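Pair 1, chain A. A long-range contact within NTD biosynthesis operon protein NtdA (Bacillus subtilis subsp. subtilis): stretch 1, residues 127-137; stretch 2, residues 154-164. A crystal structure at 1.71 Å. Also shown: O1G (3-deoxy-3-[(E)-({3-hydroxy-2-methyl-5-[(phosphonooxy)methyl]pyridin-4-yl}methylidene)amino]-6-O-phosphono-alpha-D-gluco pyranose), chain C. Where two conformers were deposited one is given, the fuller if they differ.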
# COMPACT_ATOMS: atom_id res chain seq x y z
N GLY A 127 4.07 -2.37 -7.30
CA GLY A 127 5.16 -2.55 -8.23
C GLY A 127 6.17 -1.42 -8.11
O GLY A 127 7.38 -1.64 -8.15
N THR A 128 5.67 -0.20 -7.92
CA THR A 128 6.55 0.96 -7.74
C THR A 128 7.47 0.75 -6.55
O THR A 128 8.70 1.01 -6.63
CB THR A 128 5.72 2.25 -7.53
OG1 THR A 128 4.89 2.47 -8.67
CG2 THR A 128 6.65 3.45 -7.35
N ASP A 129 6.90 0.27 -5.45
CA ASP A 129 7.67 0.01 -4.24
C ASP A 129 8.69 -1.10 -4.47
O ASP A 129 9.81 -1.04 -3.95
CB ASP A 129 6.76 -0.34 -3.07
CG ASP A 129 5.90 0.84 -2.61
OD1 ASP A 129 6.48 1.82 -2.12
OD2 ASP A 129 4.65 0.77 -2.75
N ALA A 130 8.31 -2.11 -5.24
CA ALA A 130 9.23 -3.19 -5.57
C ALA A 130 10.48 -2.65 -6.28
O ALA A 130 11.61 -3.04 -5.96
CB ALA A 130 8.53 -4.23 -6.45
N ILE A 131 10.30 -1.74 -7.23
CA ILE A 131 11.46 -1.19 -7.93
C ILE A 131 12.30 -0.34 -6.98
O ILE A 131 13.53 -0.44 -6.96
CB ILE A 131 11.03 -0.37 -9.16
CG1 ILE A 131 10.24 -1.26 -10.12
CG2 ILE A 131 12.28 0.26 -9.84
CD1 ILE A 131 9.45 -0.48 -11.18
N MET A 132 11.64 0.50 -6.20
CA MET A 132 12.34 1.38 -5.28
C MET A 132 13.14 0.60 -4.25
O MET A 132 14.33 0.87 -4.02
CB MET A 132 11.34 2.30 -4.57
CG MET A 132 11.99 3.36 -3.75
SD MET A 132 10.70 4.34 -2.96
CE MET A 132 9.95 3.11 -1.89
N ILE A 133 12.51 -0.39 -3.63
CA ILE A 133 13.21 -1.23 -2.67
C ILE A 133 14.34 -2.03 -3.33
O ILE A 133 15.44 -2.13 -2.77
CB ILE A 133 12.21 -2.17 -1.97
CG1 ILE A 133 11.34 -1.34 -1.02
CG2 ILE A 133 12.93 -3.22 -1.17
CD1 ILE A 133 10.04 -2.06 -0.63
N GLY A 134 14.09 -2.57 -4.52
CA GLY A 134 15.12 -3.35 -5.19
C GLY A 134 16.36 -2.52 -5.47
O GLY A 134 17.49 -2.97 -5.27
N LEU A 135 16.16 -1.29 -5.95
CA LEU A 135 17.30 -0.39 -6.19
C LEU A 135 18.09 -0.14 -4.92
O LEU A 135 19.32 -0.23 -4.90
CB LEU A 135 16.81 0.94 -6.78
CG LEU A 135 16.37 0.89 -8.25
CD1 LEU A 135 15.60 2.15 -8.64
CD2 LEU A 135 17.58 0.73 -9.14
N LEU A 136 17.39 0.18 -3.84
CA LEU A 136 18.07 0.44 -2.58
C LEU A 136 18.77 -0.81 -2.04
O LEU A 136 19.90 -0.72 -1.54
CB LEU A 136 17.08 1.00 -1.55
CG LEU A 136 16.51 2.37 -1.89
CD1 LEU A 136 15.33 2.72 -0.99
CD2 LEU A 136 17.59 3.47 -1.76
N ALA A 137 18.11 -1.96 -2.12
CA ALA A 137 18.70 -3.21 -1.66
C ALA A 137 19.96 -3.56 -2.44
O ALA A 137 20.89 -4.13 -1.89
CB ALA A 137 17.68 -4.37 -1.72
N SER A 154 5.01 6.23 -15.65
CA SER A 154 5.83 7.13 -14.83
C SER A 154 6.39 6.46 -13.57
O SER A 154 7.34 6.95 -12.96
CB SER A 154 5.04 8.38 -14.43
OG SER A 154 4.70 9.15 -15.57
N ALA A 155 5.79 5.35 -13.17
CA ALA A 155 6.22 4.66 -11.95
C ALA A 155 7.68 4.24 -12.00
O ALA A 155 8.36 4.23 -10.97
CB ALA A 155 5.36 3.43 -11.72
N THR A 156 8.16 3.87 -13.18
CA THR A 156 9.52 3.36 -13.31
C THR A 156 10.52 4.47 -12.94
O THR A 156 11.37 4.28 -12.06
CB THR A 156 9.79 2.80 -14.73
OG1 THR A 156 8.72 1.93 -15.13
CG2 THR A 156 11.12 2.03 -14.77
N GLU A 157 10.39 5.62 -13.58
CA GLU A 157 11.29 6.75 -13.29
C GLU A 157 11.07 7.26 -11.87
O GLU A 157 12.01 7.70 -11.20
CB GLU A 157 11.08 7.89 -14.31
CG GLU A 157 9.82 8.71 -14.08
CD GLU A 157 9.41 9.56 -15.27
OE1 GLU A 157 9.10 8.99 -16.33
OE2 GLU A 157 9.36 10.81 -15.12
N ASN A 158 9.83 7.18 -11.38
CA ASN A 158 9.57 7.67 -10.02
C ASN A 158 10.29 6.84 -8.97
O ASN A 158 10.78 7.37 -7.98
CB ASN A 158 8.07 7.71 -9.71
CG ASN A 158 7.38 8.89 -10.34
OD1 ASN A 158 8.00 9.92 -10.61
ND2 ASN A 158 6.08 8.74 -10.62
N ALA A 159 10.33 5.53 -9.19
CA ALA A 159 11.01 4.65 -8.25
C ALA A 159 12.51 4.96 -8.21
O ALA A 159 13.14 4.90 -7.15
CB ALA A 159 10.77 3.19 -8.61
N VAL A 160 13.07 5.29 -9.37
CA VAL A 160 14.47 5.69 -9.42
C VAL A 160 14.68 7.01 -8.69
O VAL A 160 15.55 7.13 -7.82
CB VAL A 160 14.96 5.83 -10.86
CG1 VAL A 160 16.42 6.28 -10.87
CG2 VAL A 160 14.85 4.49 -11.59
N LEU A 161 13.88 8.01 -9.04
CA LEU A 161 14.03 9.34 -8.45
C LEU A 161 13.77 9.35 -6.95
O LEU A 161 14.46 10.05 -6.19
CB LEU A 161 13.10 10.34 -9.16
CG LEU A 161 13.51 10.64 -10.60
CD1 LEU A 161 12.37 11.33 -11.35
CD2 LEU A 161 14.77 11.51 -10.63
N ALA A 162 12.77 8.58 -6.51
CA ALA A 162 12.43 8.51 -5.08
C ALA A 162 13.56 7.87 -4.29
O ALA A 162 13.77 8.19 -3.12
CB ALA A 162 11.14 7.71 -4.88
N SER A 163 14.28 6.94 -4.92
CA SER A 163 15.38 6.26 -4.24
C SER A 163 16.64 7.12 -4.23
O SER A 163 17.63 6.77 -3.57
CB SER A 163 15.68 4.91 -4.89
OG SER A 163 16.44 5.05 -6.09
N GLY A 164 16.62 8.23 -4.95
CA GLY A 164 17.77 9.14 -4.99
C GLY A 164 18.63 8.98 -6.25
O GLY A 164 19.66 9.66 -6.42
P O1G C . 2.22 -0.42 -9.55
C3A O1G C . 3.91 -0.39 -15.11
O3 O1G C . 2.99 -0.48 -16.10
C1 O1G C . -1.85 2.28 -15.58
N1' O1G C . 6.15 -0.48 -14.34
C2 O1G C . -0.45 1.66 -15.62
O2 O1G C . -0.42 0.96 -16.92
C9A O1G C . 5.28 -0.57 -15.36
C2A O1G C . 5.83 -0.89 -16.74
C3 O1G C . -0.15 0.70 -14.46
N3' O1G C . 1.29 0.45 -14.54
O1 O1G C . -2.86 1.31 -15.88
C4 O1G C . -0.59 1.28 -13.10
O4 O1G C . -0.68 0.10 -12.29
C4A O1G C . 3.46 -0.12 -13.83
C4B O1G C . 2.03 0.10 -13.55
C5 O1G C . -2.02 1.80 -13.24
O5 O1G C . -2.12 2.79 -14.27
C5A O1G C . 4.38 -0.03 -12.79
C5T O1G C . 4.07 0.27 -11.32
C6 O1G C . -2.51 2.57 -12.05
C6A O1G C . 5.73 -0.21 -13.08
OP1 O1G C . 3.04 0.46 -8.63
OP2 O1G C . 1.91 -1.76 -8.97
OP3 O1G C . 1.03 0.34 -10.17
OP4 O1G C . 3.24 -0.79 -10.78
O6 O1G C . -3.86 2.84 -12.03
P' O1G C . -4.67 2.90 -10.64
OP6 O1G C . -4.55 1.51 -10.04
OP7 O1G C . -4.06 3.98 -9.78
OP8 O1G C . -6.09 3.23 -11.11

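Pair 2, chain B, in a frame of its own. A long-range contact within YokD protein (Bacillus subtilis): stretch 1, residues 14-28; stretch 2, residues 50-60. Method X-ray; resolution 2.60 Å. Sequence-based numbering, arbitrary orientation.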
# COMPACT_ATOMS: atom_id res chain seq x y z
N THR B 14 19.65 7.06 -1.48
CA THR B 14 19.33 6.67 -0.11
C THR B 14 18.59 7.77 0.65
O THR B 14 18.51 8.91 0.20
CB THR B 14 20.59 6.32 0.69
OG1 THR B 14 21.43 7.47 0.78
CG2 THR B 14 21.36 5.19 0.00
N LYS B 15 18.07 7.39 1.80
CA LYS B 15 17.36 8.31 2.67
C LYS B 15 18.20 9.57 2.84
O LYS B 15 17.70 10.68 2.73
CB LYS B 15 17.15 7.68 4.04
CG LYS B 15 16.36 8.57 4.99
CD LYS B 15 16.27 7.96 6.37
CE LYS B 15 17.63 7.95 7.05
NZ LYS B 15 17.60 7.21 8.34
N GLN B 16 19.49 9.38 3.08
CA GLN B 16 20.42 10.48 3.28
C GLN B 16 20.68 11.32 2.04
O GLN B 16 20.77 12.54 2.13
CB GLN B 16 21.74 9.93 3.79
CG GLN B 16 22.79 10.99 4.12
CD GLN B 16 24.17 10.39 4.27
OE1 GLN B 16 24.32 9.27 4.76
NE2 GLN B 16 25.20 11.15 3.85
N SER B 17 20.85 10.67 0.90
CA SER B 17 21.13 11.40 -0.32
C SER B 17 19.88 12.12 -0.78
O SER B 17 19.97 13.16 -1.42
CB SER B 17 21.65 10.47 -1.42
OG SER B 17 20.59 9.82 -2.08
N ILE B 18 18.72 11.55 -0.47
CA ILE B 18 17.46 12.17 -0.84
C ILE B 18 17.23 13.31 0.15
O ILE B 18 16.69 14.35 -0.21
CB ILE B 18 16.27 11.16 -0.79
CG1 ILE B 18 16.34 10.22 -1.99
CG2 ILE B 18 14.94 11.89 -0.83
CD1 ILE B 18 15.20 9.21 -2.05
N THR B 19 17.64 13.11 1.40
CA THR B 19 17.48 14.14 2.41
C THR B 19 18.31 15.33 1.97
O THR B 19 17.86 16.47 2.05
CB THR B 19 17.99 13.68 3.79
OG1 THR B 19 17.09 12.72 4.33
CG2 THR B 19 18.03 14.83 4.74
N GLU B 20 19.51 15.06 1.49
CA GLU B 20 20.39 16.12 1.06
C GLU B 20 19.75 16.88 -0.10
O GLU B 20 19.62 18.09 -0.03
CB GLU B 20 21.76 15.55 0.66
N ASP B 21 19.34 16.17 -1.14
CA ASP B 21 18.73 16.80 -2.31
C ASP B 21 17.52 17.62 -1.93
O ASP B 21 17.32 18.70 -2.46
CB ASP B 21 18.30 15.77 -3.34
CG ASP B 21 19.43 14.89 -3.80
OD1 ASP B 21 20.55 15.40 -3.99
OD2 ASP B 21 19.20 13.68 -3.98
N LEU B 22 16.71 17.11 -1.03
CA LEU B 22 15.53 17.86 -0.64
C LEU B 22 15.91 19.20 -0.03
O LEU B 22 15.26 20.21 -0.32
CB LEU B 22 14.69 17.05 0.36
CG LEU B 22 13.94 15.86 -0.24
CD1 LEU B 22 13.30 15.06 0.87
CD2 LEU B 22 12.89 16.35 -1.22
N LYS B 23 16.96 19.22 0.79
CA LYS B 23 17.40 20.46 1.42
C LYS B 23 18.01 21.42 0.37
O LYS B 23 17.77 22.62 0.42
CB LYS B 23 18.42 20.16 2.52
CG LYS B 23 17.88 19.41 3.73
CD LYS B 23 18.98 19.16 4.77
CE LYS B 23 18.48 18.49 6.04
NZ LYS B 23 17.61 19.40 6.85
N ALA B 24 18.78 20.88 -0.56
CA ALA B 24 19.40 21.69 -1.59
C ALA B 24 18.30 22.34 -2.43
O ALA B 24 18.41 23.49 -2.82
CB ALA B 24 20.28 20.83 -2.48
N LEU B 25 17.23 21.58 -2.68
CA LEU B 25 16.10 22.05 -3.47
C LEU B 25 15.41 23.24 -2.79
O LEU B 25 15.08 24.22 -3.45
CB LEU B 25 15.12 20.89 -3.69
CG LEU B 25 13.80 21.01 -4.46
CD1 LEU B 25 12.74 21.51 -3.53
CD2 LEU B 25 13.92 21.90 -5.68
N GLY B 26 15.21 23.16 -1.48
CA GLY B 26 14.58 24.27 -0.79
C GLY B 26 13.65 23.90 0.35
O GLY B 26 13.14 24.77 1.04
N LEU B 27 13.43 22.60 0.53
CA LEU B 27 12.56 22.11 1.58
C LEU B 27 13.24 22.38 2.92
O LEU B 27 14.41 22.04 3.10
CB LEU B 27 12.32 20.62 1.39
CG LEU B 27 11.10 20.09 2.12
CD1 LEU B 27 9.85 20.70 1.50
CD2 LEU B 27 11.06 18.59 2.03
N LYS B 28 12.51 22.98 3.85
CA LYS B 28 13.09 23.29 5.14
C LYS B 28 12.31 22.84 6.37
O LYS B 28 11.14 22.47 6.29
CB LYS B 28 13.35 24.80 5.22
CG LYS B 28 14.33 25.29 4.16
CD LYS B 28 14.66 26.77 4.30
CE LYS B 28 15.79 27.15 3.36
NZ LYS B 28 16.10 28.60 3.38
N VAL B 50 9.67 3.79 1.77
CA VAL B 50 9.88 4.15 3.17
C VAL B 50 11.08 5.08 3.31
O VAL B 50 11.08 5.98 4.14
CB VAL B 50 10.08 2.91 4.12
CG1 VAL B 50 9.30 1.72 3.61
CG2 VAL B 50 11.54 2.59 4.30
N ALA B 51 12.10 4.88 2.48
CA ALA B 51 13.27 5.73 2.54
C ALA B 51 12.95 7.14 2.08
O ALA B 51 13.55 8.11 2.54
CB ALA B 51 14.38 5.14 1.68
N VAL B 52 11.99 7.27 1.16
CA VAL B 52 11.64 8.59 0.67
C VAL B 52 10.78 9.28 1.71
O VAL B 52 10.93 10.47 1.93
CB VAL B 52 10.88 8.52 -0.70
CG1 VAL B 52 10.55 9.93 -1.22
CG2 VAL B 52 11.75 7.80 -1.72
N ILE B 53 9.91 8.52 2.36
CA ILE B 53 9.04 9.08 3.38
C ILE B 53 9.84 9.60 4.57
O ILE B 53 9.53 10.64 5.13
CB ILE B 53 8.05 8.04 3.90
CG1 ILE B 53 7.14 7.58 2.77
CG2 ILE B 53 7.26 8.61 5.06
CD1 ILE B 53 6.27 6.42 3.14
N GLN B 54 10.86 8.86 4.97
CA GLN B 54 11.67 9.25 6.11
C GLN B 54 12.55 10.44 5.78
O GLN B 54 12.85 11.26 6.64
CB GLN B 54 12.50 8.05 6.54
CG GLN B 54 11.62 6.85 6.75
CD GLN B 54 12.37 5.64 7.22
OE1 GLN B 54 13.44 5.31 6.69
NE2 GLN B 54 11.82 4.95 8.20
N ALA B 55 12.94 10.54 4.52
CA ALA B 55 13.77 11.65 4.08
C ALA B 55 12.91 12.90 4.14
O ALA B 55 13.39 13.99 4.46
CB ALA B 55 14.27 11.40 2.66
N LEU B 56 11.63 12.75 3.85
CA LEU B 56 10.72 13.88 3.89
C LEU B 56 10.53 14.31 5.32
O LEU B 56 10.52 15.50 5.63
CB LEU B 56 9.38 13.51 3.25
CG LEU B 56 9.32 13.77 1.75
CD1 LEU B 56 8.29 12.90 1.08
CD2 LEU B 56 9.04 15.25 1.53
N ILE B 57 10.39 13.32 6.20
CA ILE B 57 10.20 13.58 7.62
C ILE B 57 11.47 14.18 8.25
O ILE B 57 11.40 15.10 9.06
CB ILE B 57 9.77 12.28 8.33
CG1 ILE B 57 8.32 11.98 7.97
CG2 ILE B 57 9.93 12.41 9.82
CD1 ILE B 57 7.72 10.79 8.63
N ASP B 58 12.62 13.67 7.83
CA ASP B 58 13.89 14.15 8.35
C ASP B 58 14.09 15.61 8.03
O ASP B 58 14.61 16.37 8.85
CB ASP B 58 15.03 13.35 7.73
CG ASP B 58 15.28 12.06 8.46
OD1 ASP B 58 14.38 11.64 9.22
OD2 ASP B 58 16.38 11.48 8.26
N VAL B 59 13.66 16.01 6.84
CA VAL B 59 13.83 17.38 6.43
C VAL B 59 12.82 18.28 7.09
O VAL B 59 13.18 19.22 7.80
CB VAL B 59 13.74 17.49 4.91
CG1 VAL B 59 13.92 18.94 4.47
CG2 VAL B 59 14.81 16.62 4.27
N VAL B 60 11.54 17.97 6.89
CA VAL B 60 10.47 18.80 7.43
C VAL B 60 10.34 18.79 8.95
O VAL B 60 9.66 19.64 9.53
CB VAL B 60 9.12 18.41 6.77
CG1 VAL B 60 8.22 17.68 7.76
CG2 VAL B 60 8.45 19.64 6.24
O HOH W 1 16.20 4.81 7.65

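The sharpest difference lies at one matched position, Thr128(A) in pair 1 and Lys15(B) in pair 2. Thr128(A) turns to a ligand: its N and its OG1 each donate a hydrogen bond to OP1 of O1G, at 2.8 and 2.7 Å, while the same OG1 lies 3.2 Å from Ala155(A) CB. Lys15(B) instead extends across the partner helix, as a knob among Ala51(B), Gln54(B), Ala55(B) and Asp58(B), with its CD 3.8 Å from Gln54(B) CB. Its NZ donates to a water at 2.9 Å, and that water donates to Gln54(B) OE1 at 3.0 Å, so a solvent bridge links the helices. Lys15(B) NZ remains 4.4 Å from Asp58(B) OD2, too far for a salt bridge.

The backbones nevertheless agree closely: N, CA and C of 14 central residues superpose with an RMSD of 0.4 Å. In both pairs two helices run in broadly the same direction, crossing at -38° with axes 8.3 Å apart in pair 1 and at -45° with axes 8.4 Å apart in pair 2. No direct hydrogen bond joins the stretches in either, so packing carries the contact.

Alanine marks the close approach. Ala159(A) matches Ala55(B), and the CA atoms of Met132(A) and Ala159(A) are 4.6 Å apart, those of Thr19(B) and Ala55(B) 4.8 Å. The small methyl fits against backbone: Ala159(A) CB lies 3.6 Å from Thr128(A) O, and Ala55(B) CB 3.5 Å from Lys15(B) O. The matched isoleucines cover it similarly, with Ile131(A) CG2 3.5 Å from Ala159(A) CB and Ile18(B) CG2 3.6 Å from Ala55(B) CB. Leu135(A) and Leu22(B) also coincide, their side-chain centres 0.5 Å apart; CD1 of Leu135(A) meets Val160(A) CG2 at 3.8 Å, and CD1 of Leu22(B) meets Leu56(B) CG at 4.3 Å.

Around this shared centre the solutions diverge. Met132(A) reaches Ala162(A), SD to CB 3.9 Å. Its counterpart Thr19(B) is short: Thr19(B) OG1 donates to Lys15(B) O at 2.7 Å and still lies 3.5 Å from Ala55(B) CB, while Thr19(B) CG2 meets Val59(B) CG2 at 3.7 Å. Val59(B) matches Ser163(A), whose OG likewise returns to its own helix, donating to Val160(A) O at 2.8 Å. In pair 2, Leu27(B) O also lies 3.4 Å from Val59(B) CG1.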